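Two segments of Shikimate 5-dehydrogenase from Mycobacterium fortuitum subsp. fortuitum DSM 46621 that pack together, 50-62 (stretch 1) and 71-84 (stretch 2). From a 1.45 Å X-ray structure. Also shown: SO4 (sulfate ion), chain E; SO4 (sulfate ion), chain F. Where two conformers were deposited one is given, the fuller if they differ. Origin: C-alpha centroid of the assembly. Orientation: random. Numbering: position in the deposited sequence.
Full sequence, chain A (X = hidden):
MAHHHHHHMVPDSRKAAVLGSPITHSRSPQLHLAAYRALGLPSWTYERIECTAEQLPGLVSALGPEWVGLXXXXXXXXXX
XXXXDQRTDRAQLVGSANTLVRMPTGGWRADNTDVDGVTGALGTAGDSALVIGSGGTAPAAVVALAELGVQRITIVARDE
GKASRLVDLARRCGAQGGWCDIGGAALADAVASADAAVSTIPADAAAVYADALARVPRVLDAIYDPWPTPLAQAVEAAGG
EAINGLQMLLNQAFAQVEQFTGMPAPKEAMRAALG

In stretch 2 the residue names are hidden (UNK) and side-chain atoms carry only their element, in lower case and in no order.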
# COMPACT_ATOMS: atom_id res chain seq x y z
N GLU A 50 2.75 19.82 -2.15
CA GLU A 50 3.87 19.34 -2.93
C GLU A 50 5.11 19.41 -2.04
O GLU A 50 5.37 20.44 -1.38
CB GLU A 50 4.06 20.16 -4.22
CG GLU A 50 5.04 19.51 -5.19
CD GLU A 50 5.21 20.25 -6.50
OE1 GLU A 50 4.57 21.32 -6.68
OE2 GLU A 50 6.02 19.76 -7.33
N CYS A 51 5.86 18.32 -1.98
CA CYS A 51 6.93 18.16 -0.98
C CYS A 51 7.93 17.13 -1.47
O CYS A 51 7.54 16.00 -1.78
CB CYS A 51 6.35 17.69 0.36
SG CYS A 51 7.50 17.78 1.71
N THR A 52 9.21 17.51 -1.58
CA THR A 52 10.28 16.55 -1.89
C THR A 52 10.70 15.79 -0.63
O THR A 52 10.29 16.17 0.48
CB THR A 52 11.49 17.25 -2.47
OG1 THR A 52 12.06 18.05 -1.42
CG2 THR A 52 11.08 18.10 -3.72
N ALA A 53 11.50 14.73 -0.80
CA ALA A 53 12.05 14.03 0.37
C ALA A 53 12.85 14.99 1.25
O ALA A 53 12.77 14.97 2.49
CB ALA A 53 12.93 12.86 -0.05
N GLU A 54 13.62 15.84 0.59
CA GLU A 54 14.48 16.76 1.28
C GLU A 54 13.69 17.80 2.06
O GLU A 54 14.11 18.21 3.16
CB GLU A 54 15.41 17.39 0.25
CG GLU A 54 16.33 16.30 -0.31
CD GLU A 54 15.84 15.48 -1.55
OE1 GLU A 54 14.68 15.55 -2.05
OE2 GLU A 54 16.69 14.71 -2.04
N GLN A 55 12.54 18.21 1.52
CA GLN A 55 11.73 19.22 2.21
C GLN A 55 10.92 18.68 3.38
O GLN A 55 10.49 19.46 4.25
CB GLN A 55 10.72 19.84 1.23
CG GLN A 55 11.42 20.70 0.13
CD GLN A 55 10.44 21.12 -0.94
OE1 GLN A 55 9.52 20.37 -1.28
NE2 GLN A 55 10.65 22.29 -1.50
N LEU A 56 10.65 17.38 3.40
CA LEU A 56 9.66 16.87 4.35
C LEU A 56 9.99 17.11 5.84
O LEU A 56 9.11 17.56 6.57
CB LEU A 56 9.39 15.39 4.05
CG LEU A 56 8.35 14.68 4.93
CD1 LEU A 56 7.67 13.54 4.10
CD2 LEU A 56 8.97 14.09 6.24
N PRO A 57 11.22 16.83 6.30
CA PRO A 57 11.44 17.03 7.73
C PRO A 57 11.19 18.48 8.18
O PRO A 57 10.54 18.72 9.22
CB PRO A 57 12.92 16.57 7.91
CG PRO A 57 13.13 15.58 6.77
CD PRO A 57 12.39 16.21 5.63
N GLY A 58 11.67 19.46 7.42
CA GLY A 58 11.42 20.84 7.80
C GLY A 58 9.96 21.21 7.77
O GLY A 58 9.47 21.96 8.62
N LEU A 59 9.23 20.68 6.80
CA LEU A 59 7.82 20.97 6.68
C LEU A 59 7.08 20.44 7.92
O LEU A 59 6.30 21.17 8.58
CB LEU A 59 7.28 20.32 5.41
CG LEU A 59 5.79 20.52 5.18
CD1 LEU A 59 5.52 21.99 5.02
CD2 LEU A 59 5.36 19.75 3.97
N VAL A 60 7.26 19.16 8.24
CA VAL A 60 6.50 18.56 9.34
C VAL A 60 6.93 19.16 10.68
O VAL A 60 6.08 19.36 11.56
CB VAL A 60 6.65 17.02 9.34
CG1 VAL A 60 5.74 16.39 10.38
CG2 VAL A 60 6.24 16.45 7.94
N SER A 61 8.22 19.49 10.82
CA SER A 61 8.73 20.02 12.07
C SER A 61 8.04 21.30 12.44
O SER A 61 7.87 21.57 13.61
CB SER A 61 10.24 20.32 12.01
OG SER A 61 11.03 19.15 11.85
N ALA A 62 7.61 22.07 11.44
CA ALA A 62 7.02 23.38 11.70
C ALA A 62 5.50 23.36 12.01
O ALA A 62 4.92 24.41 12.39
CB ALA A 62 7.30 24.29 10.52
N UNK A 71 -0.67 11.91 5.37
CA UNK A 71 -0.37 10.84 4.44
C UNK A 71 0.88 11.23 3.67
O UNK A 71 1.06 12.41 3.37
c UNK A 71 -1.55 10.61 3.50
o UNK A 71 -2.75 10.35 4.27
N UNK A 72 1.72 10.28 3.34
CA UNK A 72 2.95 10.62 2.62
C UNK A 72 3.04 9.71 1.43
O UNK A 72 2.89 8.49 1.55
c UNK A 72 4.19 10.45 3.51
c UNK A 72 5.48 10.75 2.69
c UNK A 72 4.14 11.37 4.75
N UNK A 73 3.27 10.28 0.26
CA UNK A 73 3.46 9.43 -0.90
C UNK A 73 4.85 9.69 -1.49
O UNK A 73 5.67 10.39 -0.88
c UNK A 73 2.29 11.08 -2.56
o UNK A 73 2.39 8.66 -2.95
c UNK A 73 2.30 9.65 -1.92
N UNK A 74 5.15 9.08 -2.64
CA UNK A 74 6.46 9.26 -3.29
C UNK A 74 6.73 10.76 -3.51
O UNK A 74 5.80 11.49 -3.91
c UNK A 74 3.95 6.72 -5.55
c UNK A 74 6.48 8.50 -4.62
c UNK A 74 6.51 7.01 -4.42
s UNK A 74 4.90 6.22 -4.11
N UNK A 75 7.96 11.24 -3.26
CA UNK A 75 9.19 10.51 -2.94
C UNK A 75 9.52 10.53 -1.45
O UNK A 75 10.67 10.33 -1.11
c UNK A 75 10.25 11.29 -3.74
c UNK A 75 9.78 12.73 -3.57
c UNK A 75 8.25 12.66 -3.58
N UNK A 76 8.55 10.79 -0.60
CA UNK A 76 8.84 11.11 0.79
C UNK A 76 8.75 9.99 1.81
O UNK A 76 8.90 10.26 3.01
N UNK A 77 8.50 8.74 1.39
CA UNK A 77 8.21 7.75 2.43
C UNK A 77 9.42 7.35 3.30
O UNK A 77 9.26 7.02 4.48
c UNK A 77 6.24 6.83 1.12
c UNK A 77 4.29 5.86 -0.17
n UNK A 77 3.61 4.58 -0.69
c UNK A 77 7.57 6.51 1.80
c UNK A 77 5.54 5.54 0.60
N UNK A 78 10.62 7.38 2.75
CA UNK A 78 11.81 7.09 3.55
C UNK A 78 12.05 8.25 4.52
O UNK A 78 12.34 8.06 5.70
c UNK A 78 12.87 4.40 2.11
c UNK A 78 12.77 5.70 1.67
c UNK A 78 12.09 4.85 -0.47
c UNK A 78 12.20 3.57 0.00
c UNK A 78 12.37 5.92 0.36
c UNK A 78 12.59 3.35 1.30
c UNK A 78 13.01 6.83 2.61
N UNK A 79 11.92 9.46 3.98
CA UNK A 79 12.12 10.64 4.81
C UNK A 79 11.12 10.69 5.96
O UNK A 79 11.47 11.16 7.07
c UNK A 79 11.98 11.88 3.99
N UNK A 80 9.89 10.26 5.72
CA UNK A 80 8.91 10.25 6.79
C UNK A 80 9.30 9.30 7.91
O UNK A 80 9.15 9.63 9.08
c UNK A 80 7.55 9.87 6.23
N UNK A 81 9.78 8.13 7.55
CA UNK A 81 10.24 7.17 8.56
C UNK A 81 11.40 7.74 9.39
O UNK A 81 11.47 7.57 10.62
c UNK A 81 10.67 5.87 7.89
c UNK A 81 11.10 4.75 8.86
c UNK A 81 11.59 3.57 8.05
c UNK A 81 9.92 4.34 9.77
N UNK A 82 12.34 8.39 8.70
CA UNK A 82 13.49 9.01 9.37
C UNK A 82 13.11 10.18 10.24
O UNK A 82 13.75 10.44 11.25
o UNK A 82 17.41 7.74 8.30
c UNK A 82 16.68 8.49 7.59
c UNK A 82 15.18 8.35 7.64
o UNK A 82 17.15 9.38 6.85
c UNK A 82 14.53 9.47 8.35
N UNK A 83 12.08 10.91 9.85
CA UNK A 83 11.69 12.14 10.56
C UNK A 83 11.04 11.80 11.90
O UNK A 83 11.26 12.49 12.92
c UNK A 83 7.98 14.49 11.76
c UNK A 83 10.72 12.98 9.70
c UNK A 83 10.52 15.19 10.90
c UNK A 83 9.82 16.04 11.76
c UNK A 83 8.68 13.65 10.94
c UNK A 83 8.53 15.71 12.17
c UNK A 83 9.95 13.95 10.52
N UNK A 84 10.23 10.72 11.91
CA UNK A 84 9.30 10.47 13.02
C UNK A 84 10.04 10.12 14.32
O UNK A 84 11.05 9.39 14.30
c UNK A 84 8.35 9.36 12.67
S SO4 E . 0.48 5.89 -0.95
O1 SO4 E . -0.60 5.25 -1.74
O2 SO4 E . 1.61 6.12 -1.90
O3 SO4 E . 0.06 7.20 -0.37
O4 SO4 E . 0.68 5.03 0.23
S SO4 F . -0.25 8.17 -5.54
O1 SO4 F . -1.69 8.27 -5.83
O2 SO4 F . 0.50 8.07 -6.78
O3 SO4 F . 0.20 9.26 -4.67
O4 SO4 F . -0.07 6.91 -4.82

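Position 71 carries one carbon and then one oxygen, out of reach of stretch 1: a serine, Ser71. At position 72 one carbon bears two more, a beta-branched fork without oxygen, and one branch lies 3.8 Å from Leu56 CD1; this is Val72, and that branch is CG1. Position 73 has the same fork with one arm an oxygen, so it is Thr73. Its OG1 lies 2.9 Å from O2 of the chain E sulfate and 2.8 Å from O3 of the chain F sulfate.

Position 74 is an unbranched run of two carbons, a sulfur and a carbon, and its CA-to-CB bond points away from stretch 1: Met74. At position 75 three carbons close a ring onto the backbone nitrogen, the preceding peptide bond is cis, and the ring carbon bonded to N lies 3.9 Å from Cys51 O; this is Pro75. Position 76 has no side-chain atoms; an ideal CB there would sit a tight 3.2 Å from Leu56 CD1, and the bare backbone brings its CA within 4.4 Å of Ala53 CA. It is Gly76.

Position 77 shows four carbons in a row ending in nitrogen. The CA-to-CB bond points away from stretch 1, and no atom of the side chain touches it; hence Lys77, whose NZ donates a 2.8 Å hydrogen bond to O2 of the chain E sulfate. Position 78, one carbon and a six-carbon ring without oxygen, is Phe78; the ring leads away and makes no contact. Position 79 has a lone CB, 3.5 Å from Ala53 O: Ala79. Position 80 also has a lone CB, 4.2 Å from Leu56 CD1: Ala80.

Position 81, four carbons forked at the second, has its CA-to-CB bond pointing away and is Leu81. Position 82 has three carbons, the third carrying two oxygens: Glu82, also without contact. At position 83 one carbon leads to a six-carbon ring packed against Val60 and Ser61; this is Phe83. The single carbon at position 84 marks Ala84, the first residue beyond the helix to leave helical phi/psi.

The contact, 490 Å² summed over both sides, has no hydrogen bond across it and rests on apolar packing. Helices 56-61 and 77-83 cross at -52° with axes 9.8 Å apart. Phe83 fits as a knob among Leu56, Pro57, Val60 and Ser61: Val60 CB lies over one face, 3.9 Å from the Phe83 ring centroid, while Ser61 OG meets the edge, 3.3 Å from Phe83 CE1. That hydroxyl donates to Pro57 O (Ser61 OG to Pro57 O, 2.7 Å). Leu56 extends the packing towards Val72. The missing side chain of Gly76 goes with the close approach to Ala53, and Ala79 CB packs on Ala53 O.

Stretch 2 (71-84) SVTMPGKFAALEFA
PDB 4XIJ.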